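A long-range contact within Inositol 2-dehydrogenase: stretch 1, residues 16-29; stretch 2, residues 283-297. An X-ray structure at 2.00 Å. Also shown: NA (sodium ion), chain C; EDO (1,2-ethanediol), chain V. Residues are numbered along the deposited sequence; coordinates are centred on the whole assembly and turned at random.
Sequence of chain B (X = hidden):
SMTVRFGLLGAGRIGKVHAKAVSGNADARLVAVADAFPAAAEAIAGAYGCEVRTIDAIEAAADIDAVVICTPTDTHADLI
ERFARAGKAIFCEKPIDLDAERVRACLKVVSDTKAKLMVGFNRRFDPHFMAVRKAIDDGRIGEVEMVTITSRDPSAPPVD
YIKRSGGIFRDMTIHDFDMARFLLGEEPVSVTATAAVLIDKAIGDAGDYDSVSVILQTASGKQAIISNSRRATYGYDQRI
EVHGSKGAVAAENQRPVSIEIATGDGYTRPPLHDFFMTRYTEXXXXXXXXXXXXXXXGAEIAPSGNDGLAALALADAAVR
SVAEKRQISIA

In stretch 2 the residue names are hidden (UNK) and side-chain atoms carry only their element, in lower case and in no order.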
# COMPACT_ATOMS: atom_id res chain seq x y z
N LYS B 16 25.75 12.93 18.55
CA LYS B 16 24.50 13.50 19.07
C LYS B 16 23.41 12.44 19.17
O LYS B 16 22.63 12.41 20.12
CB LYS B 16 24.01 14.66 18.19
CG LYS B 16 24.87 15.92 18.25
CD LYS B 16 24.24 17.05 17.43
CE LYS B 16 24.87 18.41 17.73
NZ LYS B 16 25.83 18.86 16.68
N VAL B 17 23.37 11.53 18.20
CA VAL B 17 22.35 10.51 18.14
C VAL B 17 22.52 9.54 19.31
O VAL B 17 21.53 9.11 19.93
CB VAL B 17 22.42 9.76 16.79
CG1 VAL B 17 21.68 8.45 16.87
CG2 VAL B 17 21.87 10.63 15.66
N HIS B 18 23.76 9.17 19.60
CA HIS B 18 24.05 8.32 20.76
C HIS B 18 23.84 9.01 22.11
O HIS B 18 23.40 8.40 23.05
CB HIS B 18 25.46 7.75 20.68
CG HIS B 18 25.61 6.75 19.59
ND1 HIS B 18 24.96 5.53 19.62
CD2 HIS B 18 26.27 6.80 18.41
CE1 HIS B 18 25.25 4.86 18.52
NE2 HIS B 18 26.04 5.61 17.77
N ALA B 19 24.17 10.29 22.18
CA ALA B 19 23.87 11.08 23.35
C ALA B 19 22.37 10.95 23.67
O ALA B 19 21.98 10.65 24.82
CB ALA B 19 24.23 12.54 23.10
N LYS B 20 21.54 11.17 22.65
CA LYS B 20 20.09 11.05 22.79
C LYS B 20 19.68 9.66 23.26
O LYS B 20 18.82 9.53 24.13
CB LYS B 20 19.36 11.38 21.48
CG LYS B 20 17.85 11.14 21.54
CD LYS B 20 17.10 11.75 20.36
CE LYS B 20 15.62 11.90 20.73
NZ LYS B 20 14.73 12.23 19.58
N ALA B 21 20.27 8.63 22.67
CA ALA B 21 19.85 7.26 23.01
C ALA B 21 20.31 6.87 24.42
O ALA B 21 19.60 6.17 25.13
CB ALA B 21 20.37 6.26 21.99
N VAL B 22 21.51 7.31 24.80
CA VAL B 22 22.02 7.01 26.14
C VAL B 22 21.17 7.73 27.16
O VAL B 22 20.73 7.14 28.15
CB VAL B 22 23.48 7.47 26.32
CG1 VAL B 22 23.86 7.51 27.79
CG2 VAL B 22 24.41 6.54 25.55
N SER B 23 20.93 9.01 26.88
CA SER B 23 20.07 9.83 27.72
C SER B 23 18.70 9.18 27.90
O SER B 23 18.22 9.05 29.03
CB SER B 23 19.89 11.22 27.11
OG SER B 23 18.95 11.98 27.86
N GLY B 24 18.11 8.74 26.80
CA GLY B 24 16.76 8.20 26.80
C GLY B 24 16.63 6.89 27.56
O GLY B 24 15.53 6.51 27.95
N ASN B 25 17.73 6.18 27.73
CA ASN B 25 17.68 4.89 28.40
C ASN B 25 17.65 5.05 29.93
O ASN B 25 18.34 5.90 30.51
CB ASN B 25 18.85 4.00 27.96
CG ASN B 25 18.80 2.61 28.59
OD1 ASN B 25 19.18 2.43 29.75
ND2 ASN B 25 18.35 1.62 27.82
N ALA B 26 16.85 4.20 30.56
CA ALA B 26 16.56 4.27 31.97
C ALA B 26 17.73 3.78 32.80
O ALA B 26 17.98 4.30 33.89
CB ALA B 26 15.31 3.47 32.29
N ASP B 27 18.44 2.77 32.30
CA ASP B 27 19.57 2.18 33.04
C ASP B 27 20.92 2.87 32.84
O ASP B 27 21.93 2.38 33.33
CB ASP B 27 19.69 0.71 32.69
CG ASP B 27 18.50 -0.09 33.14
OD1 ASP B 27 18.04 0.13 34.28
OD2 ASP B 27 18.02 -0.94 32.36
N ALA B 28 20.94 4.01 32.17
CA ALA B 28 22.22 4.62 31.78
C ALA B 28 22.25 6.09 32.09
O ALA B 28 21.21 6.75 32.04
CB ALA B 28 22.44 4.43 30.29
N ARG B 29 23.44 6.61 32.37
CA ARG B 29 23.65 8.04 32.56
C ARG B 29 24.82 8.51 31.72
O ARG B 29 25.88 7.91 31.74
CB ARG B 29 23.93 8.38 34.04
CG ARG B 29 24.09 9.88 34.33
CD ARG B 29 24.62 10.20 35.73
NE ARG B 29 23.86 9.51 36.78
CZ ARG B 29 24.27 8.42 37.45
NH1 ARG B 29 25.47 7.88 37.22
NH2 ARG B 29 23.48 7.87 38.37
N UNK B 283 16.12 2.27 16.54
CA UNK B 283 17.24 1.34 16.46
C UNK B 283 18.36 1.74 17.42
O UNK B 283 18.88 0.88 18.13
c UNK B 283 17.74 1.23 15.02
N UNK B 284 18.72 3.02 17.44
CA UNK B 284 19.74 3.50 18.39
C UNK B 284 19.33 3.28 19.87
O UNK B 284 20.18 2.93 20.68
c UNK B 284 21.81 5.70 14.28
c UNK B 284 22.46 4.87 15.18
o UNK B 284 22.36 5.96 13.06
c UNK B 284 20.07 4.97 18.16
c UNK B 284 20.68 5.23 16.80
c UNK B 284 20.61 6.29 14.62
c UNK B 284 20.06 6.06 15.87
c UNK B 284 21.90 4.64 16.44
N UNK B 285 18.05 3.42 20.20
CA UNK B 285 17.59 3.08 21.56
C UNK B 285 17.81 1.61 21.87
O UNK B 285 18.32 1.26 22.94
c UNK B 285 16.13 3.47 21.77
N UNK B 286 17.43 0.74 20.93
CA UNK B 286 17.48 -0.68 21.15
C UNK B 286 18.92 -1.16 21.28
O UNK B 286 19.24 -2.10 22.03
c UNK B 286 16.81 -1.42 19.97
c UNK B 286 15.30 -1.32 19.98
n UNK B 286 14.67 -1.66 18.85
o UNK B 286 14.69 -0.95 20.99
N UNK B 287 19.78 -0.54 20.49
CA UNK B 287 21.20 -0.85 20.44
C UNK B 287 21.88 -0.57 21.79
O UNK B 287 22.57 -1.43 22.32
o UNK B 287 23.48 2.17 18.14
c UNK B 287 23.68 0.96 18.02
c UNK B 287 23.29 0.03 19.17
c UNK B 287 21.80 0.03 19.35
o UNK B 287 24.14 0.48 16.99
N UNK B 288 21.65 0.61 22.34
CA UNK B 288 22.15 0.97 23.67
C UNK B 288 21.57 -0.01 24.68
O UNK B 288 22.30 -0.56 25.53
c UNK B 288 24.11 3.28 23.05
c UNK B 288 22.29 2.73 25.49
c UNK B 288 21.87 2.43 24.05
c UNK B 288 22.60 3.40 23.11
N UNK B 289 20.28 -0.29 24.55
CA UNK B 289 19.63 -1.26 25.44
C UNK B 289 20.32 -2.61 25.39
O UNK B 289 20.63 -3.19 26.42
o UNK B 289 15.30 -1.53 25.09
c UNK B 289 18.15 -1.40 25.11
o UNK B 289 15.44 -3.66 25.55
c UNK B 289 15.93 -2.52 25.53
c UNK B 289 17.37 -2.35 26.01
N UNK B 290 20.58 -3.11 24.19
CA UNK B 290 21.30 -4.38 24.03
C UNK B 290 22.74 -4.31 24.60
O UNK B 290 23.26 -5.27 25.17
c UNK B 290 21.33 -4.77 22.57
o UNK B 290 22.00 -5.98 22.42
N UNK B 291 23.37 -3.17 24.45
CA UNK B 291 24.75 -3.00 24.93
C UNK B 291 24.77 -3.11 26.46
O UNK B 291 25.57 -3.83 27.05
c UNK B 291 26.98 -0.14 25.46
c UNK B 291 27.67 -2.23 24.60
c UNK B 291 28.28 0.13 25.82
c UNK B 291 25.25 -1.63 24.49
c UNK B 291 29.28 -0.76 25.54
c UNK B 291 28.98 -1.95 24.95
c UNK B 291 26.66 -1.34 24.88
N UNK B 292 23.83 -2.44 27.09
CA UNK B 292 23.68 -2.51 28.54
C UNK B 292 23.37 -3.93 29.01
O UNK B 292 23.90 -4.39 30.04
c UNK B 292 22.62 -1.50 28.99
c UNK B 292 23.18 -0.10 28.80
c UNK B 292 22.16 0.99 28.89
c UNK B 292 22.21 -1.75 30.43
N UNK B 293 22.54 -4.63 28.25
CA UNK B 293 22.19 -5.98 28.61
C UNK B 293 23.44 -6.82 28.59
O UNK B 293 23.62 -7.72 29.42
c UNK B 293 21.14 -6.53 27.65
N UNK B 294 24.30 -6.53 27.62
CA UNK B 294 25.58 -7.23 27.50
C UNK B 294 26.44 -6.94 28.71
O UNK B 294 27.11 -7.82 29.19
c UNK B 294 26.30 -6.78 26.24
N UNK B 295 26.46 -5.69 29.14
CA UNK B 295 27.25 -5.29 30.30
C UNK B 295 26.70 -5.95 31.57
O UNK B 295 27.46 -6.53 32.36
c UNK B 295 27.86 -3.37 31.83
c UNK B 295 27.89 -1.62 29.30
c UNK B 295 28.05 -3.12 29.35
c UNK B 295 27.25 -3.77 30.47
N UNK B 296 25.38 -5.87 31.75
CA UNK B 296 24.72 -6.34 32.98
C UNK B 296 24.76 -7.87 33.08
O UNK B 296 25.20 -8.41 34.10
o UNK B 296 21.71 -2.51 33.98
c UNK B 296 21.85 -3.69 33.55
c UNK B 296 23.30 -5.77 33.08
c UNK B 296 23.26 -4.27 33.39
o UNK B 296 20.86 -4.41 33.25
N UNK B 297 24.38 -8.56 32.02
CA UNK B 297 24.24 -10.02 32.08
C UNK B 297 25.41 -10.83 31.54
O UNK B 297 25.43 -12.06 31.68
c UNK B 297 19.27 -9.49 31.89
c UNK B 297 20.45 -10.29 31.35
n UNK B 297 17.98 -10.21 31.65
c UNK B 297 21.73 -9.84 32.03
c UNK B 297 22.96 -10.44 31.38
NA NA C . 19.54 8.01 30.91
C1 EDO V . 16.81 -4.13 22.51
O1 EDO V . 17.90 -4.12 23.41
C2 EDO V . 17.21 -5.01 21.35
O2 EDO V . 16.20 -4.98 20.34
O HOH W 1 17.42 2.38 25.38

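Position 283 carries a single side-chain carbon, and that carbon lies beyond reach of stretch 1; one carbon alone defines alanine, Ala283.

Position 284 has one carbon leading to a six-carbon ring that bears an oxygen. The ring receives a methyl of Val17 over one face and lies near the imidazole of His18; this is Tyr284. In Tyr284, chi1 is -63° (m). Val17 CG1 sits 3.3 Å from the Tyr284 ring centroid (CG, CD1, CD2, CE1, CE2, CZ), 22° off the ring normal, which is CH-pi geometry. The His18 and Tyr284 rings have planes at 76° and centroids 5.5 Å apart, with the edge of Tyr284 toward the face of His18, offset.

Position 285 again has one carbon, directed sideways: Ala285. Ala285 CA is 5.0 Å from Ala21 CA, and Ala21 CB lies 4.1 Å from Ala285 N. Position 286 has two carbons, the second holding one oxygen and one nitrogen, and points away from stretch 1; the amide identifies Asn286. Asn286 O accepts a hydrogen bond from ethanediol O1 at 2.8 Å.

Position 287 shows three carbons in a row, the last with two oxygens, one of which approaches the His18 ring: a carboxylate on this chain is Glu287. Glu287 OE1 lies 3.2 Å from His18 CE1, near the ring plane at its edge.

Position 288 has four carbons forked at the first, with one arm two carbons long, packed against Ala21 and Val22. This is isoleucine. Ile288 CG1 is 3.8 Å from Ala21 CB, and Ile288 CD1 is 4.1 Å from Val22 CG2.

Position 289 repeats the three-carbon carboxylate and passes near the Asn25 amide: Glu289, whose CB is 4.1 Å from Asn25 ND2. Position 290, one carbon then one oxygen, is Ser290; position 291, one carbon and an unsubstituted six-carbon ring, is Phe291. Neither reaches stretch 1.

Position 292 has the same forked four-carbon pattern as Ile288 and touches Asn25, Asp27 and Ala28, so it is Ile292. Its chi2 is t rather than m, and Ile292 CD1 comes within 3.7 Å of Ala28 CB.

Positions 293 and 294 each have one carbon, Ala293 and Ala294; position 295, four carbons with the fork at the first, is Ile295. All three are out of reach. Position 296, a three-carbon carboxylate near Asp27, is Glu296; Glu296 OE2 stands 4.3 Å from Asp27 OD2, a close pair of like charges. Position 297, four carbons in a row ending in nitrogen, is Lys297, without contact.

The helix axes cross at -61° and come within 8.7 Å; the two stretches together bury 551 Å². No direct hydrogen bond spans the contact, so packing dominates, supplemented by one water that accepts from Asn25 ND2 (2.7 Å) and donates to Ala285 O (2.8 Å). Beyond the first helix, Asp27 N donates to Asn25 OD1 (2.7 Å), while sodium binds Ser23 O, Asn25 O and Ala28 O, tying together the turn that meets Ile292.

Stretch 2 (283-297) AYANEIESFIAAIEK
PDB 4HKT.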